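Local coordinates for protein GDP-L-fucose synthase (Campylobacter jejuni subsp. jejuni serotype O:2, PDB 7CXT) that acts as an NADPH-dependent C4 reductase of the nucleotide sugar GDP-6-OMe-4-keto-L-xylo-heptose, at residues A[110-115]-A[162-167]; A[238-243]-A[310-315]. All blocks are in the same frame, centred on the assembly; numbering follows the deposited sequence.

Interaction 1 (A[110-115]-A[162-167]). With NDP (NADPH dihydro-nicotinamide-adenine-dinucleotide phosphate), chain C.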
loop_
_atom_site.group_PDB
_atom_site.type_symbol
_atom_site.label_atom_id
_atom_site.label_comp_id
_atom_site.label_asym_id
_atom_site.label_seq_id
_atom_site.Cartn_x
_atom_site.Cartn_y
_atom_site.Cartn_z
ATOM N N GLY A 110 -9.224 -3.592 -11.122
ATOM C CA GLY A 110 -8.318 -3.971 -12.189
ATOM C C GLY A 110 -7.166 -3.003 -12.364
ATOM O O GLY A 110 -6.155 -3.359 -12.976
ATOM N N TYR A 111 -7.280 -1.792 -11.804
ATOM C CA TYR A 111 -6.162 -0.861 -11.820
ATOM C C TYR A 111 -5.004 -1.342 -10.971
ATOM O O TYR A 111 -3.929 -0.749 -11.043
ATOM C CB TYR A 111 -6.596 0.530 -11.338
ATOM C CG TYR A 111 -7.469 1.226 -12.337
ATOM C CD1 TYR A 111 -6.985 1.530 -13.601
ATOM C CD2 TYR A 111 -8.775 1.588 -12.022
ATOM C CE1 TYR A 111 -7.779 2.171 -14.532
ATOM C CE2 TYR A 111 -9.577 2.236 -12.943
ATOM C CZ TYR A 111 -9.074 2.516 -14.202
ATOM O OH TYR A 111 -9.862 3.154 -15.129
ATOM N N MET A 112 -5.199 -2.370 -10.151
ATOM C CA MET A 112 -4.088 -2.946 -9.409
ATOM C C MET A 112 -3.122 -3.717 -10.302
ATOM O O MET A 112 -2.028 -4.061 -9.849
ATOM C CB MET A 112 -4.606 -3.882 -8.323
ATOM C CG MET A 112 -4.914 -5.269 -8.861
ATOM S SD MET A 112 -5.640 -6.314 -7.602
ATOM C CE MET A 112 -6.474 -5.048 -6.633
ATOM N N TYR A 113 -3.525 -4.053 -11.555
ATOM C CA TYR A 113 -2.674 -4.863 -12.411
ATOM C C TYR A 113 -1.844 -3.979 -13.340
ATOM O O TYR A 113 -2.272 -2.881 -13.713
ATOM C CB TYR A 113 -3.514 -5.853 -13.243
ATOM C CG TYR A 113 -4.147 -6.970 -12.415
ATOM C CD1 TYR A 113 -3.352 -7.896 -11.739
ATOM C CD2 TYR A 113 -5.535 -7.099 -12.319
ATOM C CE1 TYR A 113 -3.910 -8.911 -10.979
ATOM C CE2 TYR A 113 -6.111 -8.121 -11.575
ATOM C CZ TYR A 113 -5.294 -9.027 -10.907
ATOM O OH TYR A 113 -5.856 -10.044 -10.173
ATOM N N PRO A 114 -0.679 -4.463 -13.774
ATOM C CA PRO A 114 0.213 -3.635 -14.596
ATOM C C PRO A 114 -0.447 -3.225 -15.899
ATOM O O PRO A 114 -1.293 -3.948 -16.454
ATOM C CB PRO A 114 1.407 -4.555 -14.868
ATOM C CG PRO A 114 1.348 -5.584 -13.788
ATOM C CD PRO A 114 -0.101 -5.787 -13.498
ATOM N N GLU A 115 -0.080 -2.027 -16.368
ATOM C CA GLU A 115 -0.748 -1.460 -17.533
ATOM C C GLU A 115 -0.592 -2.356 -18.756
ATOM O O GLU A 115 -1.519 -2.476 -19.565
ATOM C CB GLU A 115 -0.196 -0.068 -17.840
ATOM C CG GLU A 115 -0.772 0.542 -19.127
ATOM C CD GLU A 115 -0.301 1.978 -19.396
ATOM O OE1 GLU A 115 0.571 2.473 -18.656
ATOM O OE2 GLU A 115 -0.822 2.608 -20.344
ATOM N N THR A 162 -10.087 -10.873 -0.854
ATOM C CA THR A 162 -10.158 -9.801 -1.840
ATOM C C THR A 162 -10.708 -10.331 -3.154
ATOM O O THR A 162 -10.189 -11.311 -3.704
ATOM C CB THR A 162 -8.776 -9.178 -2.059
ATOM O OG1 THR A 162 -8.323 -8.609 -0.826
ATOM C CG2 THR A 162 -8.830 -8.082 -3.138
ATOM N N LEU A 163 -11.746 -9.677 -3.658
ATOM C CA LEU A 163 -12.329 -9.979 -4.956
ATOM C C LEU A 163 -12.086 -8.781 -5.859
ATOM O O LEU A 163 -12.440 -7.649 -5.501
ATOM C CB LEU A 163 -13.832 -10.270 -4.841
ATOM C CG LEU A 163 -14.214 -11.346 -3.818
ATOM C CD1 LEU A 163 -15.741 -11.548 -3.737
ATOM C CD2 LEU A 163 -13.516 -12.660 -4.161
ATOM N N VAL A 164 -11.469 -9.017 -7.014
ATOM C CA VAL A 164 -11.010 -7.935 -7.883
ATOM C C VAL A 164 -11.903 -7.867 -9.112
ATOM O O VAL A 164 -12.079 -8.874 -9.811
ATOM C CB VAL A 164 -9.540 -8.139 -8.289
ATOM C CG1 VAL A 164 -9.012 -6.890 -8.977
ATOM C CG2 VAL A 164 -8.715 -8.513 -7.060
ATOM N N LEU A 165 -12.423 -6.674 -9.411
ATOM C CA LEU A 165 -13.312 -6.509 -10.556
ATOM C C LEU A 165 -12.890 -5.311 -11.396
ATOM O O LEU A 165 -12.116 -4.454 -10.947
ATOM C CB LEU A 165 -14.773 -6.330 -10.137
ATOM C CG LEU A 165 -15.030 -5.064 -9.310
ATOM C CD1 LEU A 165 -16.396 -4.507 -9.652
ATOM C CD2 LEU A 165 -14.934 -5.367 -7.818
ATOM N N ASN A 166 -13.406 -5.264 -12.638
ATOM C CA ASN A 166 -13.076 -4.174 -13.559
ATOM C C ASN A 166 -14.124 -3.063 -13.600
ATOM O O ASN A 166 -13.911 -2.011 -12.996
ATOM C CB ASN A 166 -12.812 -4.721 -14.957
ATOM C CG ASN A 166 -11.395 -5.246 -15.098
ATOM O OD1 ASN A 166 -10.450 -4.632 -14.586
ATOM N ND2 ASN A 166 -11.242 -6.405 -15.728
ATOM N N ASN A 167 -15.221 -3.229 -14.326
ATOM C CA ASN A 167 -16.258 -2.202 -14.409
ATOM C C ASN A 167 -17.542 -2.734 -13.798
ATOM O O ASN A 167 -17.979 -3.840 -14.127
ATOM C CB ASN A 167 -16.551 -1.765 -15.849
ATOM C CG ASN A 167 -15.371 -1.103 -16.512
ATOM O OD1 ASN A 167 -14.629 -1.738 -17.274
ATOM N ND2 ASN A 167 -15.184 0.167 -16.231
HETATM P PA NDP C . -19.331 3.822 -5.079
HETATM O O1A NDP C . -18.346 4.918 -5.290
HETATM O O2A NDP C . -20.497 3.633 -6.012
HETATM O O5B NDP C . -19.955 3.969 -3.567
HETATM C C5B NDP C . -18.872 4.062 -2.710
HETATM C C4B NDP C . -19.466 4.281 -1.303
HETATM O O4B NDP C . -18.429 4.551 -0.365
HETATM C C3B NDP C . -20.416 5.508 -1.373
HETATM O O3B NDP C . -21.646 5.192 -0.771
HETATM C C2B NDP C . -19.659 6.545 -0.498
HETATM O O2B NDP C . -20.448 7.283 0.253
HETATM C C1B NDP C . -18.893 5.579 0.453
HETATM N N9A NDP C . -17.750 6.245 1.049
HETATM C C8A NDP C . -16.619 6.808 0.401
HETATM N N7A NDP C . -15.752 7.349 1.252
HETATM C C5A NDP C . -16.351 7.137 2.537
HETATM C C6A NDP C . -15.943 7.470 3.837
HETATM N N6A NDP C . -14.758 8.148 4.095
HETATM N N1A NDP C . -16.693 7.138 4.904
HETATM C C2A NDP C . -17.874 6.479 4.625
HETATM N N3A NDP C . -18.397 6.093 3.468
HETATM C C4A NDP C . -17.590 6.453 2.408
HETATM O O3 NDP C . -18.340 2.500 -5.009
HETATM P PN NDP C . -18.831 1.270 -5.929
HETATM O O1N NDP C . -18.696 1.652 -7.352
HETATM O O2N NDP C . -19.979 0.435 -5.404
HETATM O O5D NDP C . -17.484 0.151 -5.815
HETATM C C5D NDP C . -17.452 -0.483 -4.602
HETATM C C4D NDP C . -16.185 -1.326 -4.580
HETATM O O4D NDP C . -15.986 -1.914 -5.898
HETATM C C3D NDP C . -14.941 -0.385 -4.344
HETATM O O3D NDP C . -13.994 -1.083 -3.618
HETATM C C2D NDP C . -14.434 -0.134 -5.772
HETATM O O2D NDP C . -13.055 0.122 -5.844
HETATM C C1D NDP C . -14.697 -1.529 -6.370
HETATM N N1N NDP C . -14.710 -1.432 -7.827
HETATM C C2N NDP C . -15.758 -0.808 -8.513
HETATM C C3N NDP C . -15.586 -0.490 -9.847
HETATM C C7N NDP C . -16.661 0.177 -10.582
HETATM O O7N NDP C . -16.662 0.339 -11.818
HETATM N N7N NDP C . -17.728 0.681 -9.847
HETATM C C4N NDP C . -14.334 -0.775 -10.569
HETATM C C5N NDP C . -13.432 -1.661 -9.814
HETATM C C6N NDP C . -13.639 -1.950 -8.531
HETATM P P2B NDP C . -21.012 8.841 -0.485
HETATM O O1X NDP C . -21.896 8.267 -1.542
HETATM O O2X NDP C . -21.688 9.454 0.746
HETATM O O3X NDP C . -19.687 9.402 -0.909
#
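Met112 and Val164 meet tip to tip where two neighbouring parallel strands of the Rossmann fold, 103-109 and 160-165, end beside the cofactor. Both methyls of Val164 face the thioether, with Met112 SD 3.7 Å from Val164 CG1. Two torsions explain this fit: CG of Met112 sits between its own N and carbonyl carbon (chi1 83°), and a bend at chi3 (30°) lays CE alongside the valine too. Tyr113 CE2 approaches Val164 CG1 obliquely at 4.1 Å, while Met112 CG covers the centre of one face of the tyrosine ring, 3.9 Å above its plane; the ring's OH is held by Asn276. The side-chain oxygen of Asn166 also comes against the glycine, OD1 lying 3.3 Å from Gly110 CA, and the amide end of Asn166 is tied through ND2 to Glu241. Between the backbones, Gly110 N gives Leu165 O only a weak, bent hydrogen bond (3.0 Å, 131°). Against this buried packing, the partly exposed Tyr111 is the loose side: its CE2 stays 6.1 Å from Asn166 O, and the ring packs on Ala135 and Phe138. Leu165 points away from 110-115 and presses on the nicotinamide, its CG 3.5 Å from NADPH C6N.

Interaction 2 (A[238-243]-A[310-315])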
loop_
_atom_site.group_PDB
_atom_site.type_symbol
_atom_site.label_atom_id
_atom_site.label_comp_id
_atom_site.label_asym_id
_atom_site.label_seq_id
_atom_site.Cartn_x
_atom_site.Cartn_y
_atom_site.Cartn_z
ATOM N N VAL A 238 -11.206 0.208 -27.712
ATOM C CA VAL A 238 -10.797 -0.148 -26.361
ATOM C C VAL A 238 -11.802 -1.144 -25.794
ATOM O O VAL A 238 -13.020 -1.005 -25.972
ATOM C CB VAL A 238 -10.668 1.112 -25.487
ATOM C CG1 VAL A 238 -11.938 1.950 -25.548
ATOM C CG2 VAL A 238 -10.336 0.731 -24.062
ATOM N N ARG A 239 -11.295 -2.180 -25.139
ATOM C CA ARG A 239 -12.134 -3.282 -24.694
ATOM C C ARG A 239 -12.293 -3.262 -23.183
ATOM O O ARG A 239 -11.317 -3.058 -22.447
ATOM C CB ARG A 239 -11.552 -4.613 -25.155
ATOM C CG ARG A 239 -11.329 -4.649 -26.651
ATOM C CD ARG A 239 -11.032 -6.046 -27.130
ATOM N NE ARG A 239 -12.145 -6.957 -26.897
ATOM C CZ ARG A 239 -13.208 -7.053 -27.693
ATOM N NH1 ARG A 239 -13.312 -6.276 -28.766
ATOM N NH2 ARG A 239 -14.169 -7.930 -27.419
ATOM N N ARG A 240 -13.530 -3.486 -22.728
ATOM C CA ARG A 240 -13.870 -3.453 -21.311
ATOM C C ARG A 240 -14.721 -4.660 -20.943
ATOM O O ARG A 240 -15.491 -5.177 -21.755
ATOM C CB ARG A 240 -14.645 -2.184 -20.920
ATOM C CG ARG A 240 -14.279 -0.916 -21.665
ATOM C CD ARG A 240 -12.855 -0.498 -21.391
ATOM N NE ARG A 240 -12.540 -0.592 -19.976
ATOM C CZ ARG A 240 -11.310 -0.702 -19.490
ATOM N NH1 ARG A 240 -10.268 -0.737 -20.314
ATOM N NH2 ARG A 240 -11.133 -0.785 -18.175
ATOM N N GLU A 241 -14.555 -5.100 -19.705
ATOM C CA GLU A 241 -15.374 -6.120 -19.074
ATOM C C GLU A 241 -16.251 -5.459 -18.019
ATOM O O GLU A 241 -15.806 -4.545 -17.319
ATOM C CB GLU A 241 -14.502 -7.191 -18.417
ATOM C CG GLU A 241 -15.285 -8.211 -17.626
ATOM C CD GLU A 241 -14.415 -9.025 -16.718
ATOM O OE1 GLU A 241 -13.296 -8.570 -16.426
ATOM O OE2 GLU A 241 -14.861 -10.102 -16.269
ATOM N N PHE A 242 -17.486 -5.941 -17.891
ATOM C CA PHE A 242 -18.479 -5.384 -16.984
ATOM C C PHE A 242 -19.080 -6.501 -16.149
ATOM O O PHE A 242 -19.245 -7.629 -16.625
ATOM C CB PHE A 242 -19.607 -4.680 -17.752
ATOM C CG PHE A 242 -19.126 -3.580 -18.631
ATOM C CD1 PHE A 242 -18.674 -3.844 -19.912
ATOM C CD2 PHE A 242 -19.109 -2.269 -18.165
ATOM C CE1 PHE A 242 -18.201 -2.820 -20.716
ATOM C CE2 PHE A 242 -18.634 -1.237 -18.971
ATOM C CZ PHE A 242 -18.192 -1.509 -20.238
ATOM N N ILE A 243 -19.442 -6.178 -14.911
ATOM C CA ILE A 243 -20.178 -7.121 -14.078
ATOM C C ILE A 243 -21.378 -6.413 -13.470
ATOM O O ILE A 243 -21.242 -5.317 -12.921
ATOM C CB ILE A 243 -19.275 -7.759 -13.000
ATOM C CG1 ILE A 243 -20.061 -8.777 -12.175
ATOM C CG2 ILE A 243 -18.531 -6.685 -12.155
ATOM C CD1 ILE A 243 -19.211 -9.582 -11.205
ATOM N N ASP A 310 -8.093 7.382 -27.558
ATOM C CA ASP A 310 -8.658 6.820 -26.330
ATOM C C ASP A 310 -7.590 6.452 -25.301
ATOM O O ASP A 310 -7.862 6.489 -24.094
ATOM C CB ASP A 310 -9.511 5.598 -26.671
ATOM C CG ASP A 310 -9.085 4.931 -27.975
ATOM O OD1 ASP A 310 -7.868 4.725 -28.180
ATOM O OD2 ASP A 310 -9.968 4.602 -28.794
ATOM N N SER A 311 -6.392 6.064 -25.753
ATOM C CA SER A 311 -5.223 5.795 -24.908
ATOM C C SER A 311 -5.324 4.551 -24.021
ATOM O O SER A 311 -4.306 3.899 -23.759
ATOM C CB SER A 311 -4.914 7.012 -24.024
ATOM O OG SER A 311 -4.406 8.090 -24.788
ATOM N N THR A 312 -6.521 4.210 -23.550
ATOM C CA THR A 312 -6.652 3.270 -22.440
ATOM C C THR A 312 -6.238 1.847 -22.824
ATOM O O THR A 312 -6.376 1.414 -23.971
ATOM C CB THR A 312 -8.087 3.273 -21.913
ATOM O OG1 THR A 312 -8.495 4.622 -21.656
ATOM C CG2 THR A 312 -8.197 2.471 -20.619
ATOM N N MET A 313 -5.693 1.135 -21.835
ATOM C CA MET A 313 -5.395 -0.286 -21.933
ATOM C C MET A 313 -6.684 -1.105 -21.891
ATOM O O MET A 313 -7.699 -0.668 -21.358
ATOM C CB MET A 313 -4.478 -0.699 -20.774
ATOM C CG MET A 313 -5.198 -0.748 -19.425
ATOM S SD MET A 313 -4.284 -0.231 -17.952
ATOM C CE MET A 313 -5.602 0.628 -17.084
ATOM N N ASP A 314 -6.652 -2.296 -22.475
ATOM C CA ASP A 314 -7.762 -3.217 -22.267
ATOM C C ASP A 314 -7.670 -3.827 -20.872
ATOM O O ASP A 314 -6.586 -3.938 -20.284
ATOM C CB ASP A 314 -7.782 -4.318 -23.327
ATOM C CG ASP A 314 -7.787 -3.771 -24.748
ATOM O OD1 ASP A 314 -8.326 -2.671 -24.991
ATOM O OD2 ASP A 314 -7.240 -4.463 -25.631
ATOM N N ARG A 315 -8.829 -4.189 -20.325
ATOM C CA ARG A 315 -8.928 -4.798 -19.001
ATOM C C ARG A 315 -9.980 -5.896 -19.068
ATOM O O ARG A 315 -11.169 -5.609 -19.245
ATOM C CB ARG A 315 -9.306 -3.774 -17.920
ATOM C CG ARG A 315 -8.307 -2.653 -17.687
ATOM C CD ARG A 315 -7.166 -3.074 -16.757
ATOM N NE ARG A 315 -5.992 -3.453 -17.520
ATOM C CZ ARG A 315 -4.759 -3.531 -17.025
ATOM N NH1 ARG A 315 -4.540 -3.269 -15.746
ATOM N NH2 ARG A 315 -3.747 -3.876 -17.809
HETATM O O HOH W 1 -12.718 -3.693 -18.280
#
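Arg240 and Arg315 pass each other with their guanidinium planes only 17° apart, yet the groups are not stacked. Instead, Arg240 NH2 lies 3.4 Å from the aliphatic CG of Arg315. Bends at chi2 and chi3 bring the head of Arg240 back to 310-315, although its CB points away. There NH1 reaches Met313 O at 2.8 Å, an approach near the guanidinium plane but a bent and weak hydrogen bond. Arg315 is fixed differently: its NE donates to Asp314 O at 2.9 Å, in the guanidinium plane, Met313 SD covers one face, NH1 goes to the carbonyls of Gly110 and Tyr113 and NH2 to that of Pro114. Arg239 and Asp314 turn their charged planes 90° to each other and form no ion pair. The carboxylate is instead met by backbone: Arg239 N to Asp314 OD1 is 3.0 Å and nearly straight (163°), coming from above the carboxylate plane, while the Arg239 head pairs with Asp282. A water bridges Glu241 N (2.7 Å) and Arg315 O (2.6 Å), whose direct bond is long and weak. At the other end Val238 CG2 touches the CB of the poorly ordered Thr312. Arg240 and Asp310 are predicted substrate-binding residues, so this joining of strand 239-244 to the loop after strand 301-305 is consistent with a wall of the nucleotide-sugar site in this extended SDR fold.

How the interactions relate
From the N terminus, interaction 1 comes first: the chain leaves strand 103-109 through 110-115, runs along helix 136-156 and returns on strand 160-165, so the contact closes a beta-alpha-beta crossover of the Rossmann sheet. Interaction 2 opens only later and brings 310-315 back to strand 239-244 after an excursion that includes strand 275-276 and helix 285-296. The two loops follow in series, neither nesting nor crossing, with centres 12 Å apart. They nevertheless touch: Arg315 NH2 lies 2.8 Å from Pro114 O and Ile243 N 2.9 Å from Asn167 O, both probable hydrogen bonds. These links tie the cofactor-binding sheet to the probable substrate-binding region.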